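PDB 4MNN: glutaredoxin related protein from Sulfolobus solfataricus, which probably acts as a protein disulfide oxidoreductase of thioredoxin fold, using cysteine pairs to form, break or exchange disulfide bonds in other proteins. Local coordinates for residues Y5-Y10 / F30-N35; W72-S77 / F120-S125; P115-F120 / P154-N159. All blocks are in the same frame, centred on the assembly; numbering follows the deposited sequence. Where two conformers were deposited one is given.

Contact 1 (Y5-Y10 / F30-N35); sequences YVIKEY and FHEFKN
Ile7 has CG1 beside its backbone N and anti to the carbonyl carbon (chi1 -67°), and a nearly extended chi2 of 170° carries CD1 toward the neighbouring helix. In Glu32, CG is anti to the backbone N (chi1 -170°), which lays its first methylenes along that methyl. CD1 of Ile7 reaches CE1 of Phe33 at 3.5 Å. It comes from above the plane, just outside the ring at CE1, on the same side as CG2. CG1 of Ile7 follows behind, 4.0 Å from CE1 of Phe33. The other branch, CG2, lies over one face of the ring. The two side chains cross at about a right angle. The opposite face of Phe33 takes CD2 of Phe30, 3.6 Å above the ring plane and offset toward the rim. The ring is therefore held from both sides.

Helix 4-11, strand 19-24 and helix 27-33 follow one another in the N-terminal thioredoxin-like half. The contact brings the N-terminal helix against the helix that leads on to strand 38-41. Phe33 also rests on Ile21 of the intervening strand and on Phe74 and Leu75 of helix 71-83.

Glu32 touches Ile7 through carbon alone. Its CG is 4.0 Å from CD1 of Ile7, and its CB is 4.1 Å from the same methyl. The Glu32 side chain then bends at chi2, and it also touches Asp4.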
loop_
_atom_site.group_PDB
_atom_site.type_symbol
_atom_site.label_atom_id
_atom_site.label_comp_id
_atom_site.label_asym_id
_atom_site.label_seq_id
_atom_site.Cartn_x
_atom_site.Cartn_y
_atom_site.Cartn_z
ATOM N N TYR A 5 -16.681 -9.790 -6.959
ATOM C CA TYR A 5 -17.755 -8.976 -6.391
ATOM C C TYR A 5 -17.229 -7.865 -5.514
ATOM O O TYR A 5 -17.649 -6.713 -5.658
ATOM C CB TYR A 5 -18.750 -9.837 -5.593
ATOM C CG TYR A 5 -19.943 -9.049 -5.073
ATOM C CD1 TYR A 5 -20.724 -8.272 -5.934
ATOM C CD2 TYR A 5 -20.286 -9.082 -3.722
ATOM C CE1 TYR A 5 -21.834 -7.543 -5.447
ATOM C CE2 TYR A 5 -21.378 -8.366 -3.229
ATOM C CZ TYR A 5 -22.145 -7.603 -4.097
ATOM O OH TYR A 5 -23.236 -6.920 -3.599
ATOM N N VAL A 6 -16.305 -8.190 -4.614
ATOM C CA VAL A 6 -15.791 -7.155 -3.734
ATOM C C VAL A 6 -15.034 -6.075 -4.512
ATOM O O VAL A 6 -15.108 -4.883 -4.182
ATOM C CB VAL A 6 -14.897 -7.737 -2.615
ATOM C CG1 VAL A 6 -13.570 -8.215 -3.169
ATOM C CG2 VAL A 6 -14.689 -6.680 -1.533
ATOM N N ILE A 7 -14.345 -6.466 -5.570
ATOM C CA ILE A 7 -13.620 -5.449 -6.346
ATOM C C ILE A 7 -14.637 -4.514 -6.971
ATOM O O ILE A 7 -14.476 -3.291 -6.943
ATOM C CB ILE A 7 -12.770 -6.108 -7.439
ATOM C CG1 ILE A 7 -11.647 -6.903 -6.760
ATOM C CG2 ILE A 7 -12.227 -5.018 -8.453
ATOM C CD1 ILE A 7 -10.865 -7.828 -7.729
ATOM N N LYS A 8 -15.713 -5.078 -7.514
ATOM C CA LYS A 8 -16.733 -4.232 -8.119
ATOM C C LYS A 8 -17.381 -3.309 -7.096
ATOM O O LYS A 8 -17.591 -2.107 -7.337
ATOM C CB LYS A 8 -17.830 -5.083 -8.768
ATOM C CG LYS A 8 -18.903 -4.235 -9.473
ATOM C CD LYS A 8 -20.000 -5.083 -10.110
ATOM C CE LYS A 8 -20.876 -4.213 -11.027
ATOM N NZ LYS A 8 -21.617 -5.000 -12.070
ATOM N N GLU A 9 -17.741 -3.876 -5.954
ATOM C CA GLU A 9 -18.425 -3.086 -4.960
ATOM C C GLU A 9 -17.610 -1.908 -4.473
ATOM O O GLU A 9 -18.164 -0.838 -4.179
ATOM C CB GLU A 9 -18.866 -3.973 -3.808
ATOM C CG GLU A 9 -20.051 -4.863 -4.202
ATOM C CD GLU A 9 -21.277 -4.054 -4.599
ATOM O OE1 GLU A 9 -21.764 -4.217 -5.739
ATOM O OE2 GLU A 9 -21.750 -3.247 -3.770
ATOM N N TYR A 10 -16.299 -2.085 -4.421
ATOM C CA TYR A 10 -15.451 -0.990 -3.981
ATOM C C TYR A 10 -15.060 -0.041 -5.086
ATOM O O TYR A 10 -15.021 1.159 -4.878
ATOM C CB TYR A 10 -14.153 -1.513 -3.358
ATOM C CG TYR A 10 -14.293 -1.880 -1.907
ATOM C CD1 TYR A 10 -14.892 -3.067 -1.527
ATOM C CD2 TYR A 10 -13.863 -0.996 -0.898
ATOM C CE1 TYR A 10 -15.076 -3.386 -0.180
ATOM C CE2 TYR A 10 -14.040 -1.307 0.448
ATOM C CZ TYR A 10 -14.650 -2.504 0.798
ATOM O OH TYR A 10 -14.843 -2.806 2.132
ATOM N N PHE A 30 -5.190 -8.340 -11.023
ATOM C CA PHE A 30 -5.419 -7.006 -11.537
ATOM C C PHE A 30 -6.151 -6.874 -12.865
ATOM O O PHE A 30 -6.660 -5.797 -13.187
ATOM C CB PHE A 30 -4.081 -6.288 -11.546
ATOM C CG PHE A 30 -3.610 -5.948 -10.177
ATOM C CD1 PHE A 30 -2.490 -6.561 -9.634
ATOM C CD2 PHE A 30 -4.361 -5.055 -9.384
ATOM C CE1 PHE A 30 -2.101 -6.308 -8.281
ATOM C CE2 PHE A 30 -3.987 -4.805 -8.065
ATOM C CZ PHE A 30 -2.870 -5.425 -7.512
ATOM N N HIS A 31 -6.217 -7.960 -13.633
ATOM C CA HIS A 31 -6.959 -7.947 -14.907
ATOM C C HIS A 31 -8.418 -7.518 -14.581
ATOM O O HIS A 31 -9.040 -6.759 -15.325
ATOM C CB HIS A 31 -6.926 -9.351 -15.530
ATOM C CG HIS A 31 -7.644 -9.470 -16.844
ATOM N ND1 HIS A 31 -8.995 -9.685 -16.933
ATOM C CD2 HIS A 31 -7.185 -9.411 -18.122
ATOM C CE1 HIS A 31 -9.355 -9.749 -18.205
ATOM N NE2 HIS A 31 -8.271 -9.584 -18.946
ATOM N N GLU A 32 -8.944 -7.988 -13.456
ATOM C CA GLU A 32 -10.309 -7.625 -13.038
ATOM C C GLU A 32 -10.411 -6.132 -12.661
ATOM O O GLU A 32 -11.436 -5.483 -12.914
ATOM C CB GLU A 32 -10.728 -8.478 -11.822
ATOM C CG GLU A 32 -12.212 -8.391 -11.426
ATOM C CD GLU A 32 -13.142 -8.878 -12.533
ATOM O OE1 GLU A 32 -12.654 -9.523 -13.479
ATOM O OE2 GLU A 32 -14.367 -8.621 -12.457
ATOM N N PHE A 33 -9.355 -5.582 -12.062
ATOM C CA PHE A 33 -9.355 -4.155 -11.668
ATOM C C PHE A 33 -9.486 -3.258 -12.893
ATOM O O PHE A 33 -10.015 -2.154 -12.833
ATOM C CB PHE A 33 -8.037 -3.796 -10.956
ATOM C CG PHE A 33 -7.956 -4.250 -9.529
ATOM C CD1 PHE A 33 -7.961 -5.603 -9.195
ATOM C CD2 PHE A 33 -7.861 -3.315 -8.511
ATOM C CE1 PHE A 33 -7.862 -6.020 -7.882
ATOM C CE2 PHE A 33 -7.761 -3.737 -7.157
ATOM C CZ PHE A 33 -7.764 -5.088 -6.851
ATOM N N LYS A 34 -8.953 -3.731 -14.007
ATOM C CA LYS A 34 -8.968 -2.988 -15.244
ATOM C C LYS A 34 -10.392 -2.631 -15.680
ATOM O O LYS A 34 -10.610 -1.670 -16.422
ATOM C CB LYS A 34 -8.250 -3.826 -16.316
ATOM C CG LYS A 34 -7.305 -3.057 -17.184
ATOM C CD LYS A 34 -6.587 -3.987 -18.133
ATOM C CE LYS A 34 -6.021 -3.218 -19.318
ATOM N NZ LYS A 34 -5.101 -2.145 -18.852
ATOM N N ASN A 35 -11.375 -3.379 -15.177
ATOM C CA ASN A 35 -12.755 -3.115 -15.547
ATOM C C ASN A 35 -13.183 -1.816 -14.909
ATOM O O ASN A 35 -14.125 -1.184 -15.371
ATOM C CB ASN A 35 -13.703 -4.250 -15.088
ATOM C CG ASN A 35 -13.284 -5.620 -15.595
ATOM O OD1 ASN A 35 -12.871 -5.785 -16.747
ATOM N ND2 ASN A 35 -13.400 -6.621 -14.737
#

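Contact 2 (W72-S77 / F120-S125); sequences WPFLNS and FLYQVS
Tyr122 carries the contact for helix 120-125, its ring set against Pro73, Phe74 and Ser77 of helix 72-77. The short helical segments run nearly parallel, with axes 10.1 Å apart at closest approach and a crossing angle of -22°. The contact joins helix 71-83 of the first thioredoxin-like range to helix 114-127 of the second, and so packs the two halves of the protein together.

At Tyr122 the contact starts at the root of the side chain. Its CB is 3.9 Å from CB of Ser77, and the same Ser77 carbon lies 3.8 Å from CG of the ring. Ser77 OG sits over one face of the ring, offset toward the rim. Further out, CE1 of Tyr122 is 4.1 Å from CB of Pro73, and CD1 is 3.8 Å from the Pro73 carbonyl O. The phenol oxygen arrives at the edge of the Phe74 ring, 4.5 Å from its CD1. Tyr60 of strand 57-63 stacks on the Tyr122 ring, which also touches Leu133 and Ile135 of strand 131-137. With an alanine here the phenol is gone, which is likely to leave a gap between the two helices and take the stacking partner from Tyr60.

Ser125 closes the segment. Its OG donates to the carbonyl O of Tyr122 at 2.8 Å and so turns back on its own helix. Ser77 does the same across the contact. Its OG stands between the backbone N and the carbonyl carbon (chi1 69°) and donates to Phe74 O at 2.6 Å. A second hydrogen bond joins Ser77 OG to the hydroxyl of Tyr60.

No hydrogen bond runs between the two segments. Both buried serine hydroxyls bond within their own helix, and that of Ser77 also bonds Tyr60 of the sheet, so the helices meet mainly through carbon and ring surfaces.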
loop_
_atom_site.group_PDB
_atom_site.type_symbol
_atom_site.label_atom_id
_atom_site.label_comp_id
_atom_site.label_asym_id
_atom_site.label_seq_id
_atom_site.Cartn_x
_atom_site.Cartn_y
_atom_site.Cartn_z
ATOM N N TRP A 72 -8.600 -5.861 1.750
ATOM C CA TRP A 72 -9.596 -4.899 2.175
ATOM C C TRP A 72 -8.988 -3.506 2.352
ATOM O O TRP A 72 -9.540 -2.513 1.832
ATOM C CB TRP A 72 -10.273 -5.420 3.448
ATOM C CG TRP A 72 -11.229 -4.461 4.092
ATOM C CD1 TRP A 72 -12.240 -3.757 3.485
ATOM C CD2 TRP A 72 -11.260 -4.101 5.475
ATOM N NE1 TRP A 72 -12.896 -2.975 4.416
ATOM C CE2 TRP A 72 -12.315 -3.168 5.645
ATOM C CE3 TRP A 72 -10.499 -4.479 6.595
ATOM C CZ2 TRP A 72 -12.623 -2.600 6.884
ATOM C CZ3 TRP A 72 -10.811 -3.908 7.833
ATOM C CH2 TRP A 72 -11.868 -2.982 7.961
ATOM N N PRO A 73 -7.867 -3.398 3.096
ATOM C CA PRO A 73 -7.224 -2.092 3.292
ATOM C C PRO A 73 -6.774 -1.520 1.945
ATOM O O PRO A 73 -6.866 -0.332 1.707
ATOM C CB PRO A 73 -6.020 -2.401 4.170
ATOM C CG PRO A 73 -6.391 -3.632 4.870
ATOM C CD PRO A 73 -7.247 -4.434 3.940
ATOM N N PHE A 74 -6.301 -2.387 1.057
ATOM C CA PHE A 74 -5.816 -1.935 -0.250
ATOM C C PHE A 74 -6.962 -1.305 -1.067
ATOM O O PHE A 74 -6.831 -0.193 -1.587
ATOM C CB PHE A 74 -5.186 -3.132 -0.994
ATOM C CG PHE A 74 -4.760 -2.813 -2.407
ATOM C CD1 PHE A 74 -3.644 -2.008 -2.649
ATOM C CD2 PHE A 74 -5.472 -3.315 -3.484
ATOM C CE1 PHE A 74 -3.244 -1.711 -3.972
ATOM C CE2 PHE A 74 -5.076 -3.016 -4.815
ATOM C CZ PHE A 74 -3.962 -2.211 -5.039
ATOM N N LEU A 75 -8.094 -1.995 -1.152
ATOM C CA LEU A 75 -9.253 -1.462 -1.862
ATOM C C LEU A 75 -9.739 -0.186 -1.199
ATOM O O LEU A 75 -10.133 0.756 -1.880
ATOM C CB LEU A 75 -10.407 -2.481 -1.877
ATOM C CG LEU A 75 -10.135 -3.693 -2.755
ATOM C CD1 LEU A 75 -11.234 -4.693 -2.574
ATOM C CD2 LEU A 75 -9.977 -3.244 -4.212
ATOM N N ASN A 76 -9.736 -0.145 0.126
ATOM C CA ASN A 76 -10.155 1.060 0.815
ATOM C C ASN A 76 -9.262 2.236 0.453
ATOM O O ASN A 76 -9.727 3.381 0.351
ATOM C CB ASN A 76 -10.066 0.879 2.322
ATOM C CG ASN A 76 -11.408 0.713 2.970
ATOM O OD1 ASN A 76 -12.274 0.041 2.447
ATOM N ND2 ASN A 76 -11.568 1.295 4.154
ATOM N N SER A 77 -7.967 1.986 0.308
ATOM C CA SER A 77 -7.080 3.084 0.001
ATOM C C SER A 77 -7.373 3.613 -1.375
ATOM O O SER A 77 -7.255 4.807 -1.623
ATOM C CB SER A 77 -5.592 2.688 0.080
ATOM O OG SER A 77 -5.199 1.799 -0.966
ATOM N N PHE A 120 -3.667 2.837 8.223
ATOM C CA PHE A 120 -3.230 4.061 8.873
ATOM C C PHE A 120 -2.152 4.721 7.991
ATOM O O PHE A 120 -2.264 5.897 7.632
ATOM C CB PHE A 120 -2.674 3.718 10.265
ATOM C CG PHE A 120 -2.117 4.902 11.009
ATOM C CD1 PHE A 120 -2.964 5.791 11.663
ATOM C CD2 PHE A 120 -0.742 5.109 11.077
ATOM C CE1 PHE A 120 -2.449 6.887 12.389
ATOM C CE2 PHE A 120 -0.209 6.189 11.788
ATOM C CZ PHE A 120 -1.067 7.081 12.450
ATOM N N LEU A 121 -1.153 3.947 7.571
ATOM C CA LEU A 121 -0.094 4.534 6.744
ATOM C C LEU A 121 -0.557 4.928 5.348
ATOM O O LEU A 121 -0.053 5.905 4.798
ATOM C CB LEU A 121 1.119 3.590 6.677
ATOM C CG LEU A 121 1.823 3.455 8.028
ATOM C CD1 LEU A 121 2.973 2.405 7.914
ATOM C CD2 LEU A 121 2.411 4.841 8.471
ATOM N N TYR A 122 -1.533 4.210 4.783
ATOM C CA TYR A 122 -2.047 4.579 3.447
ATOM C C TYR A 122 -2.619 5.982 3.559
ATOM O O TYR A 122 -2.480 6.799 2.642
ATOM C CB TYR A 122 -3.157 3.645 2.984
ATOM C CG TYR A 122 -2.684 2.275 2.569
ATOM C CD1 TYR A 122 -3.490 1.145 2.786
ATOM C CD2 TYR A 122 -1.442 2.107 1.927
ATOM C CE1 TYR A 122 -3.078 -0.135 2.365
ATOM C CE2 TYR A 122 -1.006 0.825 1.498
ATOM C CZ TYR A 122 -1.843 -0.282 1.719
ATOM O OH TYR A 122 -1.486 -1.526 1.263
ATOM N N GLN A 123 -3.261 6.270 4.687
ATOM C CA GLN A 123 -3.837 7.602 4.862
ATOM C C GLN A 123 -2.749 8.642 5.081
ATOM O O GLN A 123 -2.872 9.761 4.613
ATOM C CB GLN A 123 -4.845 7.585 5.995
ATOM C CG GLN A 123 -6.079 6.777 5.576
ATOM C CD GLN A 123 -7.069 6.644 6.681
ATOM O OE1 GLN A 123 -7.028 5.694 7.458
ATOM N NE2 GLN A 123 -7.973 7.612 6.776
ATOM N N VAL A 124 -1.691 8.275 5.795
ATOM C CA VAL A 124 -0.580 9.194 5.975
ATOM C C VAL A 124 0.043 9.543 4.592
ATOM O O VAL A 124 0.393 10.709 4.321
ATOM C CB VAL A 124 0.490 8.571 6.900
ATOM C CG1 VAL A 124 1.716 9.455 6.950
ATOM C CG2 VAL A 124 -0.083 8.346 8.298
ATOM N N SER A 125 0.164 8.561 3.696
ATOM C CA SER A 125 0.757 8.831 2.368
ATOM C C SER A 125 -0.109 9.793 1.549
ATOM O O SER A 125 0.388 10.508 0.672
ATOM C CB SER A 125 0.972 7.512 1.582
ATOM O OG SER A 125 -0.219 6.997 0.982
#

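Contact 3 (P115-F120 / P154-N159); sequences PITAEF and PKIIFN
Thr117 meets Pro154 and Ile156 with its two branches. OG1 approaches the proline ring, 3.6 Å from CG of Pro154 and 3.9 Å from its CB. CG2 goes to the strand, 3.8 Å from CD1 of Ile156. The side chains cross obliquely in both pairs, and no hydrogen bond links the segments.

Thr117 CG2 is anti to the backbone N, while OG1 lies beside that N (chi1 -54°). This split lets one residue touch both partners. A hydrogen bond between Thr117 OG1 and the carbonyl O of Lys113, one turn back, holds the rotation.

Pro154 follows a cis peptide bond. It also touches Cys111 and Cys114, which form a disulfide. A cis-proline facing a CxxC pair at a helix start is a hallmark of the thioredoxin active site, and this one probably has that role.

Ile156 also packs on Val103 and Leu105 of strand 101-107 and on Leu121 of helix 114-127. Strand 155-158 is an outermost strand of the sheet and pairs antiparallel with strand 101-107. Helix 114-127 lies against this edge, where Thr117 rests on Leu105 as well.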
loop_
_atom_site.group_PDB
_atom_site.type_symbol
_atom_site.label_atom_id
_atom_site.label_comp_id
_atom_site.label_asym_id
_atom_site.label_seq_id
_atom_site.Cartn_x
_atom_site.Cartn_y
_atom_site.Cartn_z
ATOM N N PRO A 115 -3.060 -5.249 8.775
ATOM C CA PRO A 115 -3.999 -4.435 7.998
ATOM C C PRO A 115 -4.357 -3.124 8.664
ATOM O O PRO A 115 -4.620 -2.147 7.985
ATOM C CB PRO A 115 -5.194 -5.377 7.769
ATOM C CG PRO A 115 -5.065 -6.413 8.871
ATOM C CD PRO A 115 -3.561 -6.623 8.968
ATOM N N ILE A 116 -4.369 -3.109 9.994
ATOM C CA ILE A 116 -4.681 -1.902 10.744
ATOM C C ILE A 116 -3.555 -0.880 10.487
ATOM O O ILE A 116 -3.808 0.303 10.244
ATOM C CB ILE A 116 -4.784 -2.224 12.260
ATOM C CG1 ILE A 116 -5.631 -3.496 12.457
ATOM C CG2 ILE A 116 -5.363 -1.043 13.004
ATOM C CD1 ILE A 116 -5.773 -3.974 13.898
ATOM N N THR A 117 -2.308 -1.345 10.511
ATOM C CA THR A 117 -1.174 -0.440 10.281
ATOM C C THR A 117 -1.095 0.044 8.846
ATOM O O THR A 117 -0.803 1.207 8.607
ATOM C CB THR A 117 0.129 -1.108 10.696
ATOM O OG1 THR A 117 -0.022 -1.550 12.053
ATOM C CG2 THR A 117 1.308 -0.081 10.665
ATOM N N ALA A 118 -1.324 -0.850 7.887
ATOM C CA ALA A 118 -1.325 -0.427 6.492
ATOM C C ALA A 118 -2.388 0.646 6.256
ATOM O O ALA A 118 -2.139 1.648 5.586
ATOM C CB ALA A 118 -1.592 -1.587 5.593
ATOM N N GLU A 119 -3.597 0.440 6.779
ATOM C CA GLU A 119 -4.658 1.431 6.548
ATOM C C GLU A 119 -4.287 2.816 7.051
ATOM O O GLU A 119 -4.541 3.839 6.403
ATOM C CB GLU A 119 -5.930 0.948 7.225
ATOM C CG GLU A 119 -7.151 1.803 6.907
ATOM C CD GLU A 119 -8.380 0.941 6.646
ATOM O OE1 GLU A 119 -8.886 0.288 7.597
ATOM O OE2 GLU A 119 -8.828 0.915 5.483
ATOM N N PHE A 120 -3.667 2.837 8.223
ATOM C CA PHE A 120 -3.230 4.061 8.873
ATOM C C PHE A 120 -2.152 4.721 7.991
ATOM O O PHE A 120 -2.264 5.897 7.632
ATOM C CB PHE A 120 -2.674 3.718 10.265
ATOM C CG PHE A 120 -2.117 4.902 11.009
ATOM C CD1 PHE A 120 -2.964 5.791 11.663
ATOM C CD2 PHE A 120 -0.742 5.109 11.077
ATOM C CE1 PHE A 120 -2.449 6.887 12.389
ATOM C CE2 PHE A 120 -0.209 6.189 11.788
ATOM C CZ PHE A 120 -1.067 7.081 12.450
ATOM N N PRO A 154 3.257 -6.388 12.427
ATOM C CA PRO A 154 3.802 -5.345 11.556
ATOM C C PRO A 154 5.045 -4.712 12.169
ATOM O O PRO A 154 5.202 -4.677 13.401
ATOM C CB PRO A 154 2.663 -4.321 11.474
ATOM C CG PRO A 154 2.002 -4.458 12.834
ATOM C CD PRO A 154 1.951 -5.967 12.985
ATOM N N LYS A 155 5.930 -4.197 11.312
ATOM C CA LYS A 155 7.131 -3.520 11.798
ATOM C C LYS A 155 7.377 -2.333 10.848
ATOM O O LYS A 155 7.410 -2.523 9.642
ATOM C CB LYS A 155 8.342 -4.471 11.772
ATOM C CG LYS A 155 9.626 -3.799 12.344
ATOM C CD LYS A 155 9.421 -3.315 13.806
ATOM C CE LYS A 155 10.661 -2.559 14.334
ATOM N NZ LYS A 155 10.438 -1.928 15.710
ATOM N N ILE A 156 7.517 -1.121 11.393
ATOM C CA ILE A 156 7.735 0.047 10.541
ATOM C C ILE A 156 9.179 0.484 10.717
ATOM O O ILE A 156 9.700 0.519 11.846
ATOM C CB ILE A 156 6.840 1.254 10.953
ATOM C CG1 ILE A 156 5.354 0.846 10.979
ATOM C CG2 ILE A 156 7.047 2.388 9.975
ATOM C CD1 ILE A 156 4.416 1.934 11.652
ATOM N N ILE A 157 9.814 0.778 9.594
ATOM C CA ILE A 157 11.199 1.255 9.566
ATOM C C ILE A 157 11.156 2.678 9.017
ATOM O O ILE A 157 10.602 2.923 7.949
ATOM C CB ILE A 157 12.084 0.381 8.618
ATOM C CG1 ILE A 157 12.056 -1.078 9.075
ATOM C CG2 ILE A 157 13.543 0.951 8.578
ATOM C CD1 ILE A 157 12.624 -1.328 10.466
ATOM N N PHE A 158 11.695 3.627 9.772
ATOM C CA PHE A 158 11.746 5.012 9.320
ATOM C C PHE A 158 13.192 5.402 8.907
ATOM O O PHE A 158 14.144 5.042 9.599
ATOM C CB PHE A 158 11.303 5.955 10.448
ATOM C CG PHE A 158 9.901 5.693 10.948
ATOM C CD1 PHE A 158 9.674 4.813 11.998
ATOM C CD2 PHE A 158 8.827 6.343 10.376
ATOM C CE1 PHE A 158 8.382 4.586 12.484
ATOM C CE2 PHE A 158 7.527 6.136 10.838
ATOM C CZ PHE A 158 7.298 5.252 11.903
ATOM N N ASN A 159 13.314 6.121 7.798
ATOM C CA ASN A 159 14.591 6.602 7.269
ATOM C C ASN A 159 15.620 5.494 7.130
ATOM O O ASN A 159 16.825 5.745 7.279
ATOM C CB ASN A 159 15.123 7.740 8.159
ATOM C CG ASN A 159 14.161 8.914 8.213
ATOM O OD1 ASN A 159 13.845 9.507 7.184
ATOM N ND2 ASN A 159 13.663 9.236 9.412
#

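How the contacts relate
The contacts run as a row of neighbours across the chain. Contact 1 and contact 2 have centres about 17 Å apart and meet through aromatic rings, with Phe33 CE2 3.6 Å from Phe74 CE2. Contacts 2 and 3 are closer, with centres about 10 Å apart. Both use helix 114-127 and share Phe120. Pro73 CG lies 3.6 Å from Pro115 CB, and a weak hydrogen bond joins Asn76 ND2 to Glu119 OE2. Contact 2 joins the two thioredoxin-like halves. Contact 3 touches the Cys111-Cys114 disulfide through Pro154, whereas Pro73 of contact 2 is only near it. Contacts 1 and 3 do not touch; their centres are about 25 Å apart.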